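Local coordinates for protein KLLA0F20702p (Kluyveromyces lactis, PDB 5Y5A) that probably serves as the Est1 subunit of yeast telomerase, whose binding to Cdc13 is thought to bring the enzyme to telomeres, at residues Pro232-Thr246 with Gln257-Gly271. Residues are numbered along the deposited sequence; the frame is centred on the assembly and turned at random.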
loop_
_atom_site.group_PDB
_atom_site.type_symbol
_atom_site.label_atom_id
_atom_site.label_comp_id
_atom_site.label_asym_id
_atom_site.label_seq_id
_atom_site.Cartn_x
_atom_site.Cartn_y
_atom_site.Cartn_z
ATOM N N PRO A 232 5.544 7.847 3.138
ATOM C CA PRO A 232 4.480 6.928 2.712
ATOM C C PRO A 232 3.505 7.535 1.706
ATOM O O PRO A 232 2.759 6.788 1.075
ATOM C CB PRO A 232 3.776 6.584 4.030
ATOM C CG PRO A 232 4.089 7.746 4.940
ATOM C CD PRO A 232 5.474 8.163 4.579
ATOM N N SER A 233 3.517 8.853 1.538
ATOM C CA SER A 233 2.620 9.490 0.568
ATOM C C SER A 233 2.940 9.129 -0.888
ATOM O O SER A 233 2.083 9.256 -1.766
ATOM C CB SER A 233 2.665 11.010 0.716
ATOM O OG SER A 233 3.872 11.519 0.176
ATOM N N VAL A 234 4.169 8.689 -1.148
ATOM C CA VAL A 234 4.610 8.482 -2.521
ATOM C C VAL A 234 4.120 7.142 -3.054
ATOM O O VAL A 234 4.570 6.075 -2.620
ATOM C CB VAL A 234 6.147 8.584 -2.632
ATOM C CG1 VAL A 234 6.641 8.076 -3.978
ATOM C CG2 VAL A 234 6.580 10.025 -2.422
ATOM N N GLY A 235 3.177 7.215 -3.991
ATOM C CA GLY A 235 2.567 6.034 -4.565
ATOM C C GLY A 235 3.539 5.131 -5.296
ATOM O O GLY A 235 3.378 3.907 -5.281
ATOM N N GLU A 236 4.554 5.728 -5.925
ATOM C CA GLU A 236 5.453 4.986 -6.800
ATOM C C GLU A 236 6.143 3.830 -6.081
ATOM O O GLU A 236 6.431 2.797 -6.684
ATOM C CB GLU A 236 6.498 5.922 -7.410
ATOM C CG GLU A 236 7.227 5.333 -8.612
ATOM C CD GLU A 236 6.329 5.168 -9.832
ATOM O OE1 GLU A 236 5.307 5.884 -9.937
ATOM O OE2 GLU A 236 6.656 4.323 -10.696
ATOM N N THR A 237 6.391 3.996 -4.787
ATOM C CA THR A 237 7.017 2.943 -4.003
ATOM C C THR A 237 6.145 1.693 -3.933
ATOM O O THR A 237 6.635 0.580 -4.039
ATOM C CB THR A 237 7.302 3.403 -2.576
ATOM O OG1 THR A 237 7.870 4.717 -2.604
ATOM C CG2 THR A 237 8.261 2.440 -1.912
ATOM N N PHE A 238 4.850 1.895 -3.734
ATOM C CA PHE A 238 3.892 0.792 -3.711
ATOM C C PHE A 238 3.790 0.157 -5.091
ATOM O O PHE A 238 3.684 -1.060 -5.216
ATOM C CB PHE A 238 2.509 1.284 -3.242
ATOM C CG PHE A 238 2.494 1.785 -1.827
ATOM C CD1 PHE A 238 2.837 3.101 -1.538
ATOM C CD2 PHE A 238 2.134 0.945 -0.781
ATOM C CE1 PHE A 238 2.824 3.568 -0.229
ATOM C CE2 PHE A 238 2.114 1.406 0.526
ATOM C CZ PHE A 238 2.462 2.718 0.803
ATOM N N LEU A 239 3.830 0.989 -6.129
ATOM C CA LEU A 239 3.759 0.485 -7.496
ATOM C C LEU A 239 4.893 -0.499 -7.773
ATOM O O LEU A 239 4.676 -1.590 -8.309
ATOM C CB LEU A 239 3.812 1.629 -8.513
ATOM C CG LEU A 239 3.648 1.116 -9.947
ATOM C CD1 LEU A 239 2.170 0.940 -10.294
ATOM C CD2 LEU A 239 4.342 2.000 -10.964
ATOM N N GLN A 240 6.103 -0.118 -7.393
ATOM C CA GLN A 240 7.267 -0.941 -7.687
ATOM C C GLN A 240 7.237 -2.225 -6.866
ATOM O O GLN A 240 7.655 -3.282 -7.337
ATOM C CB GLN A 240 8.550 -0.158 -7.434
ATOM C CG GLN A 240 8.747 1.007 -8.394
ATOM C CD GLN A 240 8.841 0.565 -9.853
ATOM O OE1 GLN A 240 9.394 -0.494 -10.167
ATOM N NE2 GLN A 240 8.301 1.384 -10.749
ATOM N N ARG A 241 6.709 -2.136 -5.650
ATOM C CA ARG A 241 6.515 -3.324 -4.827
ATOM C C ARG A 241 5.561 -4.300 -5.507
ATOM O O ARG A 241 5.794 -5.509 -5.533
ATOM C CB ARG A 241 5.970 -2.946 -3.456
ATOM C CG ARG A 241 6.986 -3.048 -2.354
ATOM C CD ARG A 241 6.311 -3.369 -1.051
ATOM N NE ARG A 241 5.409 -2.294 -0.682
ATOM C CZ ARG A 241 5.802 -1.183 -0.072
ATOM N NH1 ARG A 241 4.915 -0.246 0.231
ATOM N NH2 ARG A 241 7.084 -1.014 0.239
ATOM N N GLY A 242 4.476 -3.757 -6.045
ATOM C CA GLY A 242 3.495 -4.562 -6.747
ATOM C C GLY A 242 4.094 -5.224 -7.964
ATOM O O GLY A 242 3.721 -6.340 -8.324
ATOM N N ILE A 243 5.029 -4.534 -8.611
ATOM C CA ILE A 243 5.674 -5.096 -9.784
ATOM C C ILE A 243 6.496 -6.310 -9.367
ATOM O O ILE A 243 6.477 -7.332 -10.053
ATOM C CB ILE A 243 6.545 -4.062 -10.521
ATOM C CG1 ILE A 243 5.649 -2.978 -11.128
ATOM C CG2 ILE A 243 7.328 -4.724 -11.643
ATOM C CD1 ILE A 243 6.400 -1.851 -11.791
ATOM N N CYS A 244 7.184 -6.220 -8.231
ATOM C CA CYS A 244 7.872 -7.393 -7.697
ATOM C C CYS A 244 6.892 -8.555 -7.509
ATOM O O CYS A 244 7.195 -9.674 -7.879
ATOM C CB CYS A 244 8.562 -7.074 -6.364
ATOM S SG CYS A 244 9.901 -5.862 -6.432
ATOM N N TYR A 245 5.709 -8.287 -6.956
ATOM C CA TYR A 245 4.774 -9.372 -6.669
ATOM C C TYR A 245 4.182 -9.994 -7.935
ATOM O O TYR A 245 3.768 -11.156 -7.920
ATOM C CB TYR A 245 3.651 -8.890 -5.736
ATOM C CG TYR A 245 4.135 -8.602 -4.327
ATOM C CD1 TYR A 245 4.777 -9.583 -3.574
ATOM C CD2 TYR A 245 3.957 -7.353 -3.756
ATOM C CE1 TYR A 245 5.229 -9.317 -2.288
ATOM C CE2 TYR A 245 4.399 -7.075 -2.476
ATOM C CZ TYR A 245 5.035 -8.055 -1.744
ATOM O OH TYR A 245 5.466 -7.759 -0.468
ATOM N N THR A 246 4.159 -9.250 -9.038
ATOM C CA THR A 246 3.729 -9.844 -10.303
ATOM C C THR A 246 4.690 -10.955 -10.749
ATOM O O THR A 246 4.273 -11.913 -11.399
ATOM C CB THR A 246 3.615 -8.807 -11.445
ATOM O OG1 THR A 246 4.879 -8.167 -11.664
ATOM C CG2 THR A 246 2.568 -7.762 -11.118
ATOM N N GLN A 257 -1.056 -3.554 -3.773
ATOM C CA GLN A 257 -0.007 -2.550 -3.908
ATOM C C GLN A 257 -0.349 -1.541 -5.004
ATOM O O GLN A 257 -0.080 -0.344 -4.865
ATOM C CB GLN A 257 1.333 -3.226 -4.197
ATOM C CG GLN A 257 1.857 -4.058 -3.027
ATOM C CD GLN A 257 2.378 -3.203 -1.878
ATOM O OE1 GLN A 257 2.921 -2.114 -2.086
ATOM N NE2 GLN A 257 2.215 -3.695 -0.661
ATOM N N PHE A 258 -0.945 -2.022 -6.092
ATOM C CA PHE A 258 -1.389 -1.118 -7.155
ATOM C C PHE A 258 -2.460 -0.151 -6.647
ATOM O O PHE A 258 -2.481 1.018 -7.030
ATOM C CB PHE A 258 -1.921 -1.902 -8.364
ATOM C CG PHE A 258 -0.863 -2.707 -9.086
ATOM C CD1 PHE A 258 0.483 -2.379 -8.969
ATOM C CD2 PHE A 258 -1.215 -3.794 -9.877
ATOM C CE1 PHE A 258 1.464 -3.117 -9.637
ATOM C CE2 PHE A 258 -0.243 -4.538 -10.545
ATOM C CZ PHE A 258 1.100 -4.199 -10.420
ATOM N N VAL A 259 -3.351 -0.643 -5.792
ATOM C CA VAL A 259 -4.407 0.196 -5.237
ATOM C C VAL A 259 -3.807 1.231 -4.295
ATOM O O VAL A 259 -4.168 2.398 -4.345
ATOM C CB VAL A 259 -5.462 -0.643 -4.490
ATOM C CG1 VAL A 259 -6.355 0.252 -3.643
ATOM C CG2 VAL A 259 -6.297 -1.437 -5.490
ATOM N N ARG A 260 -2.867 0.804 -3.450
ATOM C CA ARG A 260 -2.178 1.736 -2.558
ATOM C C ARG A 260 -1.442 2.832 -3.347
ATOM O O ARG A 260 -1.289 3.957 -2.872
ATOM C CB ARG A 260 -1.185 0.996 -1.656
ATOM C CG ARG A 260 -1.810 0.023 -0.640
ATOM C CD ARG A 260 -2.687 0.741 0.389
ATOM N NE ARG A 260 -2.004 1.864 1.027
ATOM C CZ ARG A 260 -1.286 1.774 2.144
ATOM N NH1 ARG A 260 -1.145 0.604 2.757
ATOM N NH2 ARG A 260 -0.708 2.860 2.654
ATOM N N SER A 261 -0.987 2.492 -4.549
ATOM C CA SER A 261 -0.161 3.401 -5.329
ATOM C C SER A 261 -1.033 4.434 -6.023
ATOM O O SER A 261 -0.563 5.501 -6.395
ATOM C CB SER A 261 0.668 2.635 -6.363
ATOM O OG SER A 261 -0.096 2.393 -7.530
ATOM N N SER A 262 -2.307 4.094 -6.195
ATOM C CA SER A 262 -3.250 4.960 -6.883
ATOM C C SER A 262 -3.949 5.899 -5.925
ATOM O O SER A 262 -4.501 6.898 -6.348
ATOM C CB SER A 262 -4.312 4.139 -7.617
ATOM O OG SER A 262 -3.726 3.183 -8.470
ATOM N N LEU A 263 -3.942 5.556 -4.640
ATOM C CA LEU A 263 -4.752 6.259 -3.645
ATOM C C LEU A 263 -3.934 6.911 -2.521
ATOM O O LEU A 263 -4.500 7.414 -1.550
ATOM C CB LEU A 263 -5.764 5.292 -3.028
ATOM C CG LEU A 263 -6.749 4.614 -3.978
ATOM C CD1 LEU A 263 -7.596 3.641 -3.192
ATOM C CD2 LEU A 263 -7.619 5.662 -4.632
ATOM N N SER A 264 -2.611 6.890 -2.633
ATOM C CA SER A 264 -1.789 7.563 -1.640
ATOM C C SER A 264 -1.873 9.062 -1.900
ATOM O O SER A 264 -2.303 9.476 -2.974
ATOM C CB SER A 264 -0.340 7.062 -1.683
ATOM O OG SER A 264 0.320 7.454 -2.875
ATOM N N ARG A 265 -1.461 9.872 -0.931
ATOM C CA ARG A 265 -1.621 11.317 -1.047
ATOM C C ARG A 265 -0.892 11.885 -2.274
ATOM O O ARG A 265 -1.349 12.865 -2.875
ATOM C CB ARG A 265 -1.145 12.021 0.236
ATOM C CG ARG A 265 -1.471 13.531 0.255
ATOM C CD ARG A 265 -1.476 14.103 1.676
ATOM N NE ARG A 265 -0.202 13.878 2.349
ATOM C CZ ARG A 265 0.811 14.731 2.323
ATOM N NH1 ARG A 265 0.689 15.884 1.672
ATOM N NH2 ARG A 265 1.941 14.440 2.958
ATOM N N LEU A 266 0.223 11.263 -2.652
ATOM C CA LEU A 266 0.903 11.579 -3.917
ATOM C C LEU A 266 0.988 10.334 -4.807
ATOM O O LEU A 266 2.020 9.657 -4.851
ATOM C CB LEU A 266 2.304 12.133 -3.659
ATOM C CG LEU A 266 2.369 13.595 -3.216
ATOM C CD1 LEU A 266 3.788 13.958 -2.856
ATOM C CD2 LEU A 266 1.866 14.492 -4.329
ATOM N N PRO A 267 -0.095 10.042 -5.543
ATOM C CA PRO A 267 -0.240 8.738 -6.206
ATOM C C PRO A 267 0.627 8.565 -7.455
ATOM O O PRO A 267 1.081 9.548 -8.050
ATOM C CB PRO A 267 -1.728 8.703 -6.567
ATOM C CG PRO A 267 -2.088 10.157 -6.785
ATOM C CD PRO A 267 -1.192 10.971 -5.876
ATOM N N SER A 268 0.859 7.316 -7.850
ATOM C CA SER A 268 1.546 7.060 -9.109
ATOM C C SER A 268 0.560 7.108 -10.265
ATOM O O SER A 268 -0.526 6.545 -10.174
ATOM C CB SER A 268 2.252 5.705 -9.098
ATOM O OG SER A 268 2.666 5.362 -10.410
ATOM N N ASP A 269 0.950 7.773 -11.349
ATOM C CA ASP A 269 0.164 7.769 -12.580
ATOM C C ASP A 269 0.035 6.380 -13.201
ATOM O O ASP A 269 -0.924 6.108 -13.904
ATOM C CB ASP A 269 0.781 8.714 -13.608
ATOM C CG ASP A 269 0.404 10.155 -13.371
ATOM O OD1 ASP A 269 -0.607 10.396 -12.674
ATOM O OD2 ASP A 269 1.113 11.046 -13.889
ATOM N N ALA A 270 1.006 5.506 -12.953
ATOM C CA ALA A 270 0.950 4.147 -13.484
ATOM C C ALA A 270 0.065 3.244 -12.621
ATOM O O ALA A 270 -0.158 2.080 -12.962
ATOM C CB ALA A 270 2.360 3.556 -13.606
ATOM N N GLY A 271 -0.452 3.787 -11.521
ATOM C CA GLY A 271 -1.246 3.008 -10.575
ATOM C C GLY A 271 -2.480 2.367 -11.191
ATOM O O GLY A 271 -2.662 1.145 -11.158
HETATM O O HOH W 1 0.089 5.387 1.529
HETATM O O HOH W 2 4.040 8.700 -6.775
#
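Gln-257 and Phe-238 meet across two antiparallel helices because each sets CG anti to its own carbonyl carbon (chi1 -67° and -64°), and a further bend at chi2 of Gln-257 turns its amide toward Arg-241. There OE1 accepts a hydrogen bond from Arg-241 NE (2.9 Å), the donor lying above the carbonyl plane and the guanidinium standing perpendicular to the amide. Arg-241 NH2 is salt-bridged to Asp-225 on helix 218-230. As a knob, the glutamine fills the hole formed by Phe-238, Arg-241, Gly-242 and Tyr-245, its CG at the edge of the tyrosine ring. An alanine here would probably leave Arg-241 NE without this acceptor and open a gap beside Tyr-245. Phe-258 is the neighbouring knob, with CE1 3.8 Å from Leu-239 O, which lies at the ring edge. Gly-242 allows this close fit, since a side chain there would collide with Phe-258 CE1. Further along, Phe-238 CE2 sits over the centre of the Arg-260 guanidinium, while Arg-260 NH1 hydrogen-bonds to Met-487 O.

Beyond the knobs, backbone and serine hydroxyls tie the loops together. Ser-233 O is gripped from opposite faces by Leu-266 N (2.9 Å) and Ser-264 OG (2.8 Å), and Gly-235 N returns a bond to Leu-266 O (2.8 Å), a single bridge pairing Val-234 with Leu-266. Nearby, Ser-268 OG donates to Glu-236 OE1 (2.7 Å) and accepts from Ala-270 N, capping the turn into helix 271-279. Ser-233 OG and Arg-265 NH1 hydrogen-bond to the backbone of the bound peptide, while Arg-265 NE is salt-bridged to Glu-490. Two successive helices, 164° apart in direction and packed knobs-into-holes around Gly-242, are consistent with the helical-hairpin architecture of the TPR clan, to which the Est1 DNA/RNA binding domain belongs.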